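Local structure of probable leucine/isoleucine/valine-binding protein (Rhodopirellula baltica, 4KV7) at residues N265-Q271 and V360-G366. The protein probably binds leucine, isoleucine, valine or a related small ligand as a periplasmic binding protein of the leucine-binding family. The protein carries 1 engineered substitution. Numbering follows the deposited sequence.
Sequences NGIVATQ and VWPVLIG
Ala269 and Val363 face each other as a hydrogen-bonded antiparallel pair: Ala269 N gives its hydrogen to Val363 O and Val363 N returns one to Ala269 O, both at 2.9 Å. Gln271 and Trp361 form the next such pair, where Gln271 N meets Trp361 O at 2.9 Å from above the carbonyl plane, 50° out of it, and Trp361 N bonds back to Gln271 O. Ahead of the start of strand 268-271 two further bonds continue the ladder, Ile365 N to Ile267 O and Gly266 N to Ile365 O, the latter 2.8 Å long and almost straight.

Gln271 lies along its own strand rather than reaching outward. Its CB sits 3.4 Å from Trp361 O, and CG rests 4.0 Å from Val363 CG1. A bend at chi2 (-53°) turns the chain back, and chi3 (-49°) sets the amide beyond CD so that NE2 comes to 4.1 Å from Val363 CG2 and makes a weak hydrogen bond to Ala269 O, a carbonyl already engaged by Val363 N. Ile267 and Ile365 lie side by side, Ile267 CG2 against Ile365 CD1. On the opposite face Val268 CG2 touches Leu364 CD1, and Thr270 CB packs 3.7 Å from Val360 CG1, while Thr270 OG1 bonds Glu141.

In this lobe of the two-lobed periplasmic-binding-protein fold, the contact joins parallel strands 244-247 and 268-271 to the antiparallel end, 361-365 and 370-372. Helix 253-260 packs on Ile267, Ala269, Gln271 and Ile365, Phe301 of helix 301-319 on Gln271 and Val363, and on the other face Leu373 and Leu378 meet Val268 while Trp375 lies against Thr270 and Pro362.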
loop_
_atom_site.group_PDB
_atom_site.type_symbol
_atom_site.label_atom_id
_atom_site.label_comp_id
_atom_site.label_asym_id
_atom_site.label_seq_id
_atom_site.Cartn_x
_atom_site.Cartn_y
_atom_site.Cartn_z
ATOM N N ASN A 265 14.076 16.045 2.233
ATOM C CA ASN A 265 13.391 17.271 2.631
ATOM C C ASN A 265 12.719 17.926 1.432
ATOM O O ASN A 265 13.381 18.291 0.457
ATOM C CB ASN A 265 14.381 18.241 3.285
ATOM C CG ASN A 265 13.698 19.313 4.122
ATOM O OD1 ASN A 265 12.525 19.625 3.925
ATOM N ND2 ASN A 265 14.441 19.891 5.061
ATOM N N GLY A 266 11.399 18.058 1.499
ATOM C CA GLY A 266 10.658 18.688 0.423
ATOM C C GLY A 266 9.887 17.718 -0.454
ATOM O O GLY A 266 9.033 18.139 -1.234
ATOM N N ILE A 267 10.173 16.426 -0.334
ATOM C CA ILE A 267 9.435 15.423 -1.093
ATOM C C ILE A 267 8.005 15.319 -0.574
ATOM O O ILE A 267 7.770 15.347 0.635
ATOM C CB ILE A 267 10.118 14.046 -1.000
ATOM C CG1 ILE A 267 11.483 14.093 -1.686
ATOM C CG2 ILE A 267 9.261 12.968 -1.636
ATOM C CD1 ILE A 267 12.265 12.811 -1.534
ATOM N N VAL A 268 7.044 15.210 -1.490
ATOM C CA VAL A 268 5.647 14.992 -1.125
ATOM C C VAL A 268 5.320 13.535 -1.402
ATOM O O VAL A 268 5.734 12.990 -2.423
ATOM C CB VAL A 268 4.715 15.917 -1.928
ATOM C CG1 VAL A 268 3.258 15.543 -1.736
ATOM C CG2 VAL A 268 4.951 17.375 -1.533
ATOM N N ALA A 269 4.618 12.886 -0.485
ATOM C CA ALA A 269 4.270 11.480 -0.658
ATOM C C ALA A 269 2.812 11.273 -0.278
ATOM O O ALA A 269 2.396 11.622 0.834
ATOM C CB ALA A 269 5.186 10.577 0.191
ATOM N N THR A 270 2.031 10.699 -1.190
ATOM C CA THR A 270 0.634 10.445 -0.900
ATOM C C THR A 270 0.481 9.138 -0.134
ATOM O O THR A 270 1.058 8.115 -0.516
ATOM C CB THR A 270 -0.226 10.418 -2.172
ATOM O OG1 THR A 270 0.407 9.615 -3.171
ATOM C CG2 THR A 270 -0.401 11.815 -2.728
ATOM N N GLN A 271 -0.310 9.172 0.932
ATOM C CA GLN A 271 -0.586 7.994 1.741
ATOM C C GLN A 271 -2.043 7.578 1.645
ATOM O O GLN A 271 -2.922 8.393 1.346
ATOM C CB GLN A 271 -0.220 8.256 3.204
ATOM C CG GLN A 271 1.194 8.797 3.415
ATOM C CD GLN A 271 2.252 7.939 2.759
ATOM O OE1 GLN A 271 2.267 6.723 2.922
ATOM N NE2 GLN A 271 3.146 8.566 2.011
ATOM N N VAL A 360 -7.072 9.973 0.267
ATOM C CA VAL A 360 -5.644 10.117 0.024
ATOM C C VAL A 360 -5.142 11.213 0.957
ATOM O O VAL A 360 -5.683 12.329 0.958
ATOM C CB VAL A 360 -5.378 10.487 -1.446
ATOM C CG1 VAL A 360 -3.906 10.817 -1.671
ATOM C CG2 VAL A 360 -5.847 9.361 -2.372
ATOM N N TRP A 361 -4.129 10.890 1.759
ATOM C CA TRP A 361 -3.558 11.813 2.726
ATOM C C TRP A 361 -2.155 12.190 2.299
ATOM O O TRP A 361 -1.223 11.409 2.503
ATOM C CB TRP A 361 -3.437 11.136 4.084
ATOM C CG TRP A 361 -4.680 11.022 4.914
ATOM C CD1 TRP A 361 -5.121 11.912 5.855
ATOM C CD2 TRP A 361 -5.607 9.929 4.939
ATOM N NE1 TRP A 361 -6.263 11.446 6.449
ATOM C CE2 TRP A 361 -6.585 10.228 5.903
ATOM C CE3 TRP A 361 -5.709 8.727 4.227
ATOM C CZ2 TRP A 361 -7.641 9.372 6.183
ATOM C CZ3 TRP A 361 -6.751 7.877 4.510
ATOM C CH2 TRP A 361 -7.708 8.200 5.477
ATOM N N PRO A 362 -1.973 13.371 1.694
ATOM C CA PRO A 362 -0.610 13.757 1.313
ATOM C C PRO A 362 0.221 14.161 2.525
ATOM O O PRO A 362 -0.302 14.736 3.480
ATOM C CB PRO A 362 -0.820 14.958 0.387
ATOM C CG PRO A 362 -2.141 15.502 0.763
ATOM C CD PRO A 362 -2.978 14.369 1.294
ATOM N N VAL A 363 1.511 13.842 2.491
ATOM C CA VAL A 363 2.424 14.296 3.525
ATOM C C VAL A 363 3.621 14.974 2.888
ATOM O O VAL A 363 3.996 14.666 1.754
ATOM C CB VAL A 363 2.888 13.157 4.478
ATOM C CG1 VAL A 363 1.685 12.445 5.101
ATOM C CG2 VAL A 363 3.816 12.170 3.775
ATOM N N LEU A 364 4.191 15.915 3.630
ATOM C CA LEU A 364 5.405 16.597 3.235
ATOM C C LEU A 364 6.539 16.098 4.116
ATOM O O LEU A 364 6.467 16.174 5.348
ATOM C CB LEU A 364 5.233 18.105 3.412
ATOM C CG LEU A 364 6.468 18.958 3.106
ATOM C CD1 LEU A 364 6.874 18.833 1.637
ATOM C CD2 LEU A 364 6.246 20.419 3.489
ATOM N N ILE A 365 7.580 15.566 3.491
ATOM C CA ILE A 365 8.731 15.089 4.235
ATOM C C ILE A 365 9.638 16.270 4.543
ATOM O O ILE A 365 9.986 17.045 3.651
ATOM C CB ILE A 365 9.499 14.015 3.449
ATOM C CG1 ILE A 365 8.574 12.841 3.119
ATOM C CG2 ILE A 365 10.718 13.549 4.238
ATOM C CD1 ILE A 365 9.224 11.758 2.269
ATOM N N GLY A 366 10.012 16.412 5.811
ATOM C CA GLY A 366 10.854 17.509 6.244
ATOM C C GLY A 366 12.242 17.021 6.597
ATOM O O GLY A 366 12.693 15.995 6.089
#